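Local coordinates for protein alpha-1,2-mannosidase (Bacteroides thetaiotaomicron, PDB 2WW2) that hydrolyses alpha-mannosides with inversion of configuration, as a calcium-dependent glycoside hydrolase of family GH92 from a human gut symbiont, at residues L89-K94 / G196-D201; P310-P315 / N319-Y324; V436-V441 / G511-E516; H589-Y594 / W601-H606. All coordinates share one frame; numbering follows the deposited sequence.

Contact 1: residues L89-K94 / G196-D201; sequences LKMSHK and GTYNGD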
# COMPACT_ATOMS: atom_id res chain seq x y z
N LEU A 89 31.99 34.15 -24.25
CA LEU A 89 32.27 32.87 -24.88
C LEU A 89 32.51 31.82 -23.81
O LEU A 89 33.26 32.06 -22.87
CB LEU A 89 33.53 32.98 -25.74
CG LEU A 89 34.02 31.69 -26.40
CD1 LEU A 89 32.97 31.15 -27.38
CD2 LEU A 89 35.35 31.94 -27.12
N LYS A 90 31.88 30.66 -23.94
CA LYS A 90 32.16 29.52 -23.05
C LYS A 90 32.28 28.29 -23.92
O LYS A 90 31.41 28.07 -24.76
CB LYS A 90 31.02 29.32 -22.05
CG LYS A 90 30.82 30.50 -21.09
CD LYS A 90 32.01 30.62 -20.15
CE LYS A 90 31.81 31.77 -19.15
NZ LYS A 90 32.97 31.86 -18.23
N MET A 91 33.35 27.50 -23.77
CA MET A 91 33.59 26.38 -24.69
C MET A 91 33.02 25.06 -24.18
O MET A 91 32.25 24.41 -24.88
CB MET A 91 35.10 26.19 -24.97
CG MET A 91 35.78 27.43 -25.56
SD MET A 91 34.95 28.00 -27.05
CE MET A 91 35.29 26.66 -28.18
N SER A 92 33.43 24.66 -22.99
CA SER A 92 33.07 23.34 -22.45
C SER A 92 31.58 23.23 -22.14
O SER A 92 30.95 24.19 -21.68
CB SER A 92 33.87 23.04 -21.18
OG SER A 92 33.42 21.83 -20.59
N HIS A 93 31.01 22.06 -22.41
CA HIS A 93 29.62 21.82 -22.04
C HIS A 93 29.36 22.09 -20.54
O HIS A 93 28.25 22.41 -20.15
CB HIS A 93 29.21 20.38 -22.39
CG HIS A 93 29.76 19.34 -21.46
ND1 HIS A 93 31.04 18.82 -21.59
CD2 HIS A 93 29.22 18.74 -20.38
CE1 HIS A 93 31.24 17.92 -20.65
NE2 HIS A 93 30.16 17.85 -19.89
N LYS A 94 30.40 21.96 -19.71
CA LYS A 94 30.28 22.18 -18.27
C LYS A 94 30.03 23.63 -17.95
O LYS A 94 29.51 23.94 -16.88
CB LYS A 94 31.56 21.75 -17.55
CG LYS A 94 31.93 20.29 -17.76
CD LYS A 94 31.49 19.44 -16.58
CE LYS A 94 32.16 18.06 -16.62
NZ LYS A 94 31.56 17.16 -15.59
N GLY A 196 38.35 29.82 -33.25
CA GLY A 196 39.37 29.11 -32.48
C GLY A 196 38.90 27.71 -32.12
O GLY A 196 37.74 27.34 -32.35
N THR A 197 39.80 26.93 -31.54
CA THR A 197 39.46 25.57 -31.18
C THR A 197 39.73 25.36 -29.71
O THR A 197 40.40 26.16 -29.07
CB THR A 197 40.26 24.55 -32.01
OG1 THR A 197 41.66 24.88 -31.95
CG2 THR A 197 39.81 24.57 -33.46
N TYR A 198 39.22 24.25 -29.19
CA TYR A 198 39.37 23.91 -27.78
C TYR A 198 39.54 22.41 -27.76
O TYR A 198 38.81 21.69 -28.45
CB TYR A 198 38.10 24.33 -27.02
CG TYR A 198 37.96 23.83 -25.59
CD1 TYR A 198 38.63 24.46 -24.54
CD2 TYR A 198 37.09 22.78 -25.29
CE1 TYR A 198 38.48 24.02 -23.23
CE2 TYR A 198 36.93 22.34 -23.99
CZ TYR A 198 37.62 22.96 -22.97
OH TYR A 198 37.46 22.51 -21.69
N ASN A 199 40.51 21.93 -26.98
CA ASN A 199 40.86 20.52 -26.97
C ASN A 199 40.57 19.86 -25.62
O ASN A 199 41.13 18.81 -25.32
CB ASN A 199 42.33 20.34 -27.30
CG ASN A 199 43.23 20.96 -26.24
OD1 ASN A 199 42.75 21.51 -25.23
ND2 ASN A 199 44.54 20.89 -26.46
N GLY A 200 39.69 20.48 -24.83
CA GLY A 200 39.31 19.94 -23.54
C GLY A 200 40.19 20.50 -22.43
O GLY A 200 39.94 20.28 -21.25
N ASP A 201 41.24 21.22 -22.81
CA ASP A 201 42.14 21.78 -21.84
C ASP A 201 42.41 23.25 -22.11
O ASP A 201 42.36 24.07 -21.22
CB ASP A 201 43.46 21.03 -21.88
CG ASP A 201 44.36 21.39 -20.72
OD1 ASP A 201 44.13 20.87 -19.60
OD2 ASP A 201 45.31 22.17 -20.92
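M91 lays its aliphatic stem over one face of the Y198 phenol ring. Its CB sits 3.8 Å from Y198 CG and lies 18° off the ring normal as seen from the ring centroid, a CH-pi contact displaced toward the rim where the ring joins its own CB. One carbon further out, M91 CG comes within 4.1 Å of Y198 CB. The chain then bends at chi2 (-55°) and again at chi3 (-67°), and this double bend curls the thioether back, bringing CE to 3.8 Å from Y198 CB. Stem and methyl thus both pack at the root of the tyrosine, the two side chains running antiparallel alongside each other.

At the far end of the ring S92 takes over, its CB 3.7 Å from Y198 OH. Its hydroxyl is turned back to its own loop: S92 OG accepts from K94 N at 3.1 Å, an ST turn. The opposite face of the Y198 ring carries the backbone N of G200, 3.4 Å above the plane, so the phenol is held between M91 and the turn that follows its own strand. In that turn N199 OD1 accepts from D201 N, an Asx turn.

The contact joins the loop between strands 80-86 and 98-108 to the end of strand 194-198 in the N-terminal domain. Strand 216-221 pairs with 194-198, and its C216 touches both M91 and Y198.

Contact 2: residues P310-P315 / N319-Y324; sequences PVYYSP and NVHDGY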
# COMPACT_ATOMS: atom_id res chain seq x y z
N PRO A 310 20.05 4.12 -52.58
CA PRO A 310 20.14 3.97 -51.12
C PRO A 310 21.36 3.14 -50.74
O PRO A 310 21.57 2.06 -51.28
CB PRO A 310 18.85 3.21 -50.76
CG PRO A 310 18.49 2.44 -52.04
CD PRO A 310 18.96 3.33 -53.18
N VAL A 311 22.16 3.68 -49.82
CA VAL A 311 23.31 2.96 -49.29
C VAL A 311 23.34 3.19 -47.79
O VAL A 311 22.71 4.13 -47.27
CB VAL A 311 24.65 3.45 -49.92
CG1 VAL A 311 24.76 3.01 -51.37
CG2 VAL A 311 24.77 4.98 -49.81
N TYR A 312 24.05 2.33 -47.06
CA TYR A 312 24.20 2.55 -45.64
C TYR A 312 25.53 2.05 -45.14
O TYR A 312 26.10 1.07 -45.65
CB TYR A 312 23.05 1.89 -44.85
CG TYR A 312 22.95 0.38 -45.00
CD1 TYR A 312 23.61 -0.47 -44.11
CD2 TYR A 312 22.21 -0.20 -46.03
CE1 TYR A 312 23.54 -1.86 -44.25
CE2 TYR A 312 22.13 -1.60 -46.18
CZ TYR A 312 22.80 -2.42 -45.28
OH TYR A 312 22.74 -3.80 -45.40
N TYR A 313 26.03 2.76 -44.13
CA TYR A 313 27.09 2.26 -43.27
C TYR A 313 26.47 1.20 -42.38
O TYR A 313 25.49 1.47 -41.68
CB TYR A 313 27.62 3.40 -42.39
CG TYR A 313 28.57 2.93 -41.29
CD1 TYR A 313 29.89 2.61 -41.57
CD2 TYR A 313 28.15 2.85 -39.96
CE1 TYR A 313 30.78 2.21 -40.57
CE2 TYR A 313 29.02 2.44 -38.94
CZ TYR A 313 30.33 2.12 -39.25
OH TYR A 313 31.21 1.72 -38.26
N SER A 314 27.02 -0.01 -42.38
CA SER A 314 26.47 -1.04 -41.51
C SER A 314 27.00 -0.91 -40.09
O SER A 314 28.22 -0.98 -39.88
CB SER A 314 26.85 -2.43 -42.03
OG SER A 314 26.44 -3.40 -41.08
N PRO A 315 26.09 -0.75 -39.10
CA PRO A 315 26.61 -0.71 -37.75
C PRO A 315 26.86 -2.12 -37.24
O PRO A 315 27.20 -2.27 -36.06
CB PRO A 315 25.48 -0.04 -36.94
CG PRO A 315 24.22 -0.45 -37.67
CD PRO A 315 24.62 -0.59 -39.15
N ASN A 319 31.09 -1.96 -42.93
CA ASN A 319 31.21 -1.69 -44.36
C ASN A 319 30.00 -0.94 -44.90
O ASN A 319 28.97 -0.86 -44.23
CB ASN A 319 31.39 -3.02 -45.09
CG ASN A 319 32.69 -3.69 -44.72
OD1 ASN A 319 32.74 -4.90 -44.51
ND2 ASN A 319 33.74 -2.91 -44.62
N VAL A 320 30.13 -0.36 -46.09
CA VAL A 320 29.01 0.33 -46.74
C VAL A 320 28.32 -0.68 -47.66
O VAL A 320 28.99 -1.46 -48.35
CB VAL A 320 29.51 1.54 -47.56
CG1 VAL A 320 28.34 2.26 -48.27
CG2 VAL A 320 30.27 2.50 -46.67
N HIS A 321 26.99 -0.68 -47.64
CA HIS A 321 26.22 -1.65 -48.44
C HIS A 321 25.18 -0.92 -49.27
O HIS A 321 24.78 0.19 -48.95
CB HIS A 321 25.46 -2.61 -47.52
CG HIS A 321 26.33 -3.52 -46.72
ND1 HIS A 321 26.92 -3.14 -45.53
CD2 HIS A 321 26.66 -4.82 -46.90
CE1 HIS A 321 27.61 -4.15 -45.03
NE2 HIS A 321 27.47 -5.19 -45.84
N ASP A 322 24.69 -1.58 -50.32
CA ASP A 322 23.52 -1.10 -51.05
C ASP A 322 22.28 -1.57 -50.33
O ASP A 322 22.21 -2.70 -49.85
CB ASP A 322 23.50 -1.68 -52.48
CG ASP A 322 24.66 -1.20 -53.32
OD1 ASP A 322 25.00 -0.01 -53.25
OD2 ASP A 322 25.24 -2.02 -54.05
N GLY A 323 21.27 -0.70 -50.24
CA GLY A 323 20.00 -1.12 -49.71
C GLY A 323 19.60 -0.33 -48.47
O GLY A 323 19.94 0.84 -48.34
N TYR A 324 18.87 -0.99 -47.57
CA TYR A 324 18.25 -0.32 -46.43
C TYR A 324 18.73 -0.89 -45.11
O TYR A 324 18.98 -2.08 -44.97
CB TYR A 324 16.72 -0.44 -46.49
CG TYR A 324 16.13 0.07 -47.79
CD1 TYR A 324 16.18 1.42 -48.10
CD2 TYR A 324 15.52 -0.80 -48.70
CE1 TYR A 324 15.65 1.90 -49.29
CE2 TYR A 324 14.99 -0.32 -49.90
CZ TYR A 324 15.05 1.03 -50.17
OH TYR A 324 14.53 1.53 -51.35
O HOH W 1 22.34 -4.73 -48.01
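Y312 and H321 form the hydrogen-bonded pair at the middle of this antiparallel beta hairpin. Y312 N gives to H321 O at 2.9 Å and H321 N to Y312 O at 2.8 Å, both in the carbonyl plane. S314 N to N319 O and G323 N to P310 O extend the ladder, the last straight at its hydrogen (175°) though above the carbonyl plane.

Among apolar and aromatic contacts, a chi1 of 62° sets Y312 CG between the backbone N and the carbonyl carbon, bringing one ring face against H321 CB, 3.5 Å from Y312 CZ. The imidazole is nearly parallel to the phenol but slid off it, its CE1 meeting S314 CB. G323 O approaches the phenol edge at CD2, and P310 CB rests against Y324 CE1.

Polar links run from the phenol tip: a water donates to Y312 OH and D322 O, while Y312 OH and S314 OG each hydrogen-bond the E363 carboxylate. A leucine in place of Y312 would probably leave this water and E363 without their phenol partner and H321 CB without its aromatic face.

The hairpin is held by backbone bonds and tied to helix 347-364 largely through E363, with N359 holding Y324 O.

Contact 3: residues V436-V441 / G511-E516; sequences VPYPEV and GGPFTE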
# COMPACT_ATOMS: atom_id res chain seq x y z
N VAL A 436 12.74 -22.31 -19.48
CA VAL A 436 14.05 -21.85 -19.03
C VAL A 436 14.06 -21.84 -17.50
O VAL A 436 13.14 -21.27 -16.88
CB VAL A 436 14.38 -20.43 -19.55
CG1 VAL A 436 15.80 -20.04 -19.16
CG2 VAL A 436 14.17 -20.35 -21.07
N PRO A 437 15.09 -22.46 -16.87
CA PRO A 437 15.08 -22.59 -15.41
C PRO A 437 15.76 -21.42 -14.71
O PRO A 437 16.70 -20.82 -15.24
CB PRO A 437 15.87 -23.88 -15.18
CG PRO A 437 16.91 -23.86 -16.28
CD PRO A 437 16.12 -23.33 -17.50
N TYR A 438 15.26 -21.11 -13.51
CA TYR A 438 15.83 -20.09 -12.62
C TYR A 438 16.20 -20.84 -11.33
O TYR A 438 15.46 -21.70 -10.91
CB TYR A 438 14.79 -18.99 -12.33
CG TYR A 438 15.31 -17.89 -11.43
CD1 TYR A 438 16.00 -16.80 -11.96
CD2 TYR A 438 15.15 -17.96 -10.06
CE1 TYR A 438 16.50 -15.80 -11.14
CE2 TYR A 438 15.66 -16.96 -9.21
CZ TYR A 438 16.32 -15.89 -9.77
OH TYR A 438 16.82 -14.91 -8.96
N PRO A 439 17.32 -20.48 -10.67
CA PRO A 439 18.19 -19.33 -10.87
C PRO A 439 19.29 -19.56 -11.92
O PRO A 439 20.16 -18.70 -12.07
CB PRO A 439 18.82 -19.13 -9.49
CG PRO A 439 18.93 -20.57 -8.94
CD PRO A 439 17.79 -21.35 -9.57
N GLU A 440 19.25 -20.68 -12.63
CA GLU A 440 20.24 -20.96 -13.68
C GLU A 440 20.33 -19.85 -14.72
O GLU A 440 21.42 -19.55 -15.22
CB GLU A 440 19.92 -22.27 -14.37
CG GLU A 440 20.16 -23.51 -13.50
CD GLU A 440 18.96 -23.87 -12.63
OE1 GLU A 440 18.00 -23.07 -12.57
OE2 GLU A 440 18.99 -24.96 -12.01
N VAL A 441 19.20 -19.26 -15.09
CA VAL A 441 19.18 -18.19 -16.08
C VAL A 441 18.38 -17.02 -15.53
O VAL A 441 17.25 -17.21 -15.09
CB VAL A 441 18.54 -18.66 -17.42
CG1 VAL A 441 18.53 -17.54 -18.45
CG2 VAL A 441 19.27 -19.90 -17.97
N GLY A 511 11.29 -9.19 -10.11
CA GLY A 511 12.67 -9.57 -10.34
C GLY A 511 12.80 -11.07 -10.40
O GLY A 511 11.82 -11.75 -10.62
N GLY A 512 14.02 -11.57 -10.19
CA GLY A 512 14.28 -13.00 -10.20
C GLY A 512 13.98 -13.58 -11.58
O GLY A 512 14.60 -13.19 -12.58
N PRO A 513 13.02 -14.51 -11.65
CA PRO A 513 12.63 -15.13 -12.92
C PRO A 513 11.78 -14.20 -13.79
O PRO A 513 11.45 -14.56 -14.93
CB PRO A 513 11.76 -16.30 -12.47
CG PRO A 513 11.11 -15.78 -11.20
CD PRO A 513 12.24 -15.04 -10.51
N PHE A 514 11.42 -13.04 -13.26
CA PHE A 514 10.62 -12.10 -14.02
C PHE A 514 11.42 -10.88 -14.44
O PHE A 514 12.46 -10.59 -13.85
CB PHE A 514 9.36 -11.67 -13.25
CG PHE A 514 8.45 -12.82 -12.93
CD1 PHE A 514 7.70 -13.44 -13.92
CD2 PHE A 514 8.36 -13.31 -11.63
CE1 PHE A 514 6.87 -14.53 -13.62
CE2 PHE A 514 7.52 -14.39 -11.33
CZ PHE A 514 6.79 -14.99 -12.32
N THR A 515 10.90 -10.19 -15.45
CA THR A 515 11.53 -9.02 -16.06
C THR A 515 10.59 -7.84 -15.90
O THR A 515 9.48 -7.87 -16.39
CB THR A 515 11.69 -9.29 -17.59
OG1 THR A 515 12.74 -10.23 -17.81
CG2 THR A 515 11.99 -8.02 -18.35
N GLU A 516 11.02 -6.81 -15.18
CA GLU A 516 10.23 -5.57 -15.12
C GLU A 516 8.81 -5.78 -14.61
O GLU A 516 7.88 -5.09 -15.03
CB GLU A 516 10.16 -4.96 -16.52
CG GLU A 516 11.53 -4.59 -17.06
CD GLU A 516 11.89 -3.19 -16.70
OE1 GLU A 516 11.34 -2.27 -17.36
OE2 GLU A 516 12.71 -3.00 -15.77
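With its CG anti to the backbone N (chi1 -179°) and its ring turned by chi2 of 87°, Y438 reaches across to G512 and turns one face to P513. P513 CD lies almost straight above the ring centroid, 4.0 Å away and 6° off the normal, a CH-pi contact, while P513 CB sits 4.0 Å from Y438 CG. The proline peptide covers the same face: P513 N is 3.7 Å above the plane, toward the rim. Farther along the ring, Y438 CE1 comes to 3.4 Å from G512 C, and the phenol oxygen OH ends 3.4 Å from G512 CA.

The opposite face of the phenol is covered by CB of P439, the next residue in its own loop, brought there after a cis peptide bond. The ring is therefore sandwiched between two prolines, one from each loop. An alanine in place of Y438 would probably open a gap between P439 and P513 and leave the G512-P513 peptide without its aromatic cover.

Backbone bonds from G512 to E443 and from P513 to A446 tie the second loop to the start of helix 444-465. G511 to F514 form a type II' beta turn closed by F514 N to G511 O at 3.0 Å, with G512 second, at a positive phi that favours glycine, and P513 third, packed by its CH-pi contact on a tyrosine of the 436-441 loop beside the N-terminal end of that helix in the catalytic domain.

Contact 4: residues H589-Y594 / W601-H606; sequences HAIYLY and WKTQYH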
# COMPACT_ATOMS: atom_id res chain seq x y z
N HIS A 589 -1.92 -5.80 -23.52
CA HIS A 589 -3.05 -6.35 -24.28
C HIS A 589 -4.22 -6.77 -23.38
O HIS A 589 -5.29 -7.10 -23.88
CB HIS A 589 -2.59 -7.59 -25.03
CG HIS A 589 -2.34 -8.77 -24.13
ND1 HIS A 589 -1.28 -8.83 -23.26
CD2 HIS A 589 -3.05 -9.90 -23.94
CE1 HIS A 589 -1.33 -9.96 -22.58
NE2 HIS A 589 -2.40 -10.63 -22.97
N ALA A 590 -4.03 -6.76 -22.06
CA ALA A 590 -4.95 -7.51 -21.19
C ALA A 590 -6.39 -6.98 -21.18
O ALA A 590 -7.33 -7.76 -21.07
CB ALA A 590 -4.39 -7.61 -19.77
N ILE A 591 -6.56 -5.67 -21.29
CA ILE A 591 -7.93 -5.13 -21.33
C ILE A 591 -8.75 -5.73 -22.47
O ILE A 591 -9.98 -5.84 -22.36
CB ILE A 591 -7.96 -3.60 -21.43
CG1 ILE A 591 -7.60 -3.01 -20.08
CG2 ILE A 591 -9.36 -3.13 -21.79
CD1 ILE A 591 -7.67 -1.46 -20.04
N TYR A 592 -8.08 -6.14 -23.55
CA TYR A 592 -8.80 -6.67 -24.71
C TYR A 592 -9.17 -8.13 -24.54
O TYR A 592 -9.88 -8.68 -25.38
CB TYR A 592 -7.97 -6.51 -25.99
CG TYR A 592 -7.91 -5.07 -26.47
CD1 TYR A 592 -8.91 -4.56 -27.31
CD2 TYR A 592 -6.89 -4.22 -26.07
CE1 TYR A 592 -8.89 -3.24 -27.74
CE2 TYR A 592 -6.86 -2.88 -26.48
CZ TYR A 592 -7.88 -2.40 -27.32
OH TYR A 592 -7.85 -1.09 -27.75
N LEU A 593 -8.72 -8.77 -23.46
CA LEU A 593 -8.94 -10.22 -23.31
C LEU A 593 -10.42 -10.56 -23.08
O LEU A 593 -10.85 -11.67 -23.36
CB LEU A 593 -8.05 -10.81 -22.21
CG LEU A 593 -6.55 -10.89 -22.56
CD1 LEU A 593 -5.70 -11.30 -21.33
CD2 LEU A 593 -6.33 -11.86 -23.68
N TYR A 594 -11.20 -9.61 -22.58
CA TYR A 594 -12.64 -9.87 -22.43
C TYR A 594 -13.29 -10.22 -23.77
O TYR A 594 -14.32 -10.88 -23.78
CB TYR A 594 -13.37 -8.70 -21.83
CG TYR A 594 -12.99 -8.31 -20.41
CD1 TYR A 594 -13.49 -9.02 -19.31
CD2 TYR A 594 -12.21 -7.19 -20.17
CE1 TYR A 594 -13.18 -8.63 -18.01
CE2 TYR A 594 -11.88 -6.80 -18.86
CZ TYR A 594 -12.37 -7.52 -17.80
OH TYR A 594 -12.06 -7.11 -16.51
N TRP A 601 -18.19 -6.02 -23.50
CA TRP A 601 -18.60 -4.75 -22.90
C TRP A 601 -17.64 -4.29 -21.82
O TRP A 601 -17.47 -3.09 -21.61
CB TRP A 601 -20.05 -4.79 -22.36
CG TRP A 601 -20.32 -5.86 -21.33
CD1 TRP A 601 -20.24 -5.74 -19.97
CD2 TRP A 601 -20.77 -7.20 -21.59
NE1 TRP A 601 -20.58 -6.93 -19.37
CE2 TRP A 601 -20.92 -7.84 -20.34
CE3 TRP A 601 -21.05 -7.92 -22.75
CZ2 TRP A 601 -21.33 -9.17 -20.22
CZ3 TRP A 601 -21.47 -9.24 -22.63
CH2 TRP A 601 -21.61 -9.85 -21.38
N LYS A 602 -16.99 -5.23 -21.14
CA LYS A 602 -15.98 -4.89 -20.14
C LYS A 602 -14.70 -4.30 -20.77
O LYS A 602 -14.11 -3.38 -20.24
CB LYS A 602 -15.68 -6.09 -19.25
CG LYS A 602 -16.89 -6.47 -18.35
CD LYS A 602 -16.51 -7.60 -17.35
CE LYS A 602 -17.62 -7.88 -16.33
NZ LYS A 602 -17.25 -9.09 -15.54
N THR A 603 -14.29 -4.85 -21.92
CA THR A 603 -13.22 -4.26 -22.72
C THR A 603 -13.58 -2.83 -23.07
O THR A 603 -12.79 -1.91 -22.87
CB THR A 603 -13.01 -5.08 -24.04
OG1 THR A 603 -12.37 -6.32 -23.73
CG2 THR A 603 -12.14 -4.30 -25.02
N GLN A 604 -14.82 -2.63 -23.52
CA GLN A 604 -15.27 -1.32 -23.95
C GLN A 604 -15.23 -0.32 -22.79
O GLN A 604 -14.74 0.81 -22.94
CB GLN A 604 -16.69 -1.42 -24.52
CG GLN A 604 -16.76 -2.17 -25.86
CD GLN A 604 -18.11 -2.85 -26.10
OE1 GLN A 604 -19.15 -2.44 -25.56
NE2 GLN A 604 -18.09 -3.90 -26.92
N TYR A 605 -15.74 -0.72 -21.63
CA TYR A 605 -15.77 0.18 -20.48
C TYR A 605 -14.36 0.55 -20.01
O TYR A 605 -14.04 1.73 -19.88
CB TYR A 605 -16.55 -0.42 -19.30
CG TYR A 605 -16.43 0.44 -18.07
CD1 TYR A 605 -17.21 1.59 -17.92
CD2 TYR A 605 -15.50 0.15 -17.08
CE1 TYR A 605 -17.09 2.40 -16.80
CE2 TYR A 605 -15.36 0.96 -15.96
CZ TYR A 605 -16.16 2.08 -15.83
OH TYR A 605 -16.01 2.87 -14.71
N HIS A 606 -13.54 -0.46 -19.74
CA HIS A 606 -12.22 -0.24 -19.15
C HIS A 606 -11.26 0.48 -20.08
O HIS A 606 -10.49 1.34 -19.64
CB HIS A 606 -11.61 -1.56 -18.69
CG HIS A 606 -12.29 -2.14 -17.50
ND1 HIS A 606 -12.31 -1.51 -16.27
CD2 HIS A 606 -13.00 -3.29 -17.34
CE1 HIS A 606 -12.99 -2.24 -15.41
NE2 HIS A 606 -13.42 -3.33 -16.03
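Y594 stands with one ring face against K602 in the first turn of helix 600-613, in a catalytic domain of the six-hairpin glycosidase clan that probably has an (alpha/alpha)6 barrel. K602 CB lies over the centre of the phenol, 3.5 Å from the centroid and 6° off the normal, a CH-pi contact. The lysine chain runs perpendicular to the tyrosine and, extended, carries its CD to 3.5 Å from Y594 CE1. Both polar ends go to D548 on helix 540-551: Y594 OH by a hydrogen bond, K602 NZ by a salt bridge, with Q599 OE1 as a second partner of the ammonium. One carboxylate fixes the tips of both side chains and probably favours the charged form of the lysine.

The H606 ring, one turn on, lies nearly parallel to the phenol, with planes at 17°, but slid aside so that the two barely overlap; its CD2 is 4.0 Å from Y594 CE2. On the loop side, I591 uses its two branches separately, CG2 packing on T603 O at 3.8 Å and CD1 reaching H606 O.

T603 fills the centre of this buried contact. Its methyl CG2 meets Y592 CD1, while its hydroxyl lies in the plane of the Y594 ring, at the edge. With chi1 of -73° setting OG1 anti to the carbonyl carbon, T603 OG1 donates to I591 O at 2.8 Å, in the carbonyl plane.

In the fold
The four contacts follow one another along the chain, each closing before the next opens, and none touches another. Contact 1 packs a loop on a strand within the strand-rich N-terminal family domain; contacts 2, 3 and 4 lie in the catalytic domain. Contact 2, a hairpin at the edge of a five-stranded antiparallel sheet, has its centre about 34 Å from that of contact 1. Contacts 3 and 4, set among helices, are the closest pair, with centres about 29 Å and nearest atoms about 13 Å apart. Contacts 1 and 4 lie on opposite sides of the chain's centre, with centres about 56 Å apart. Each contact is thus a local tie between parts of a single domain.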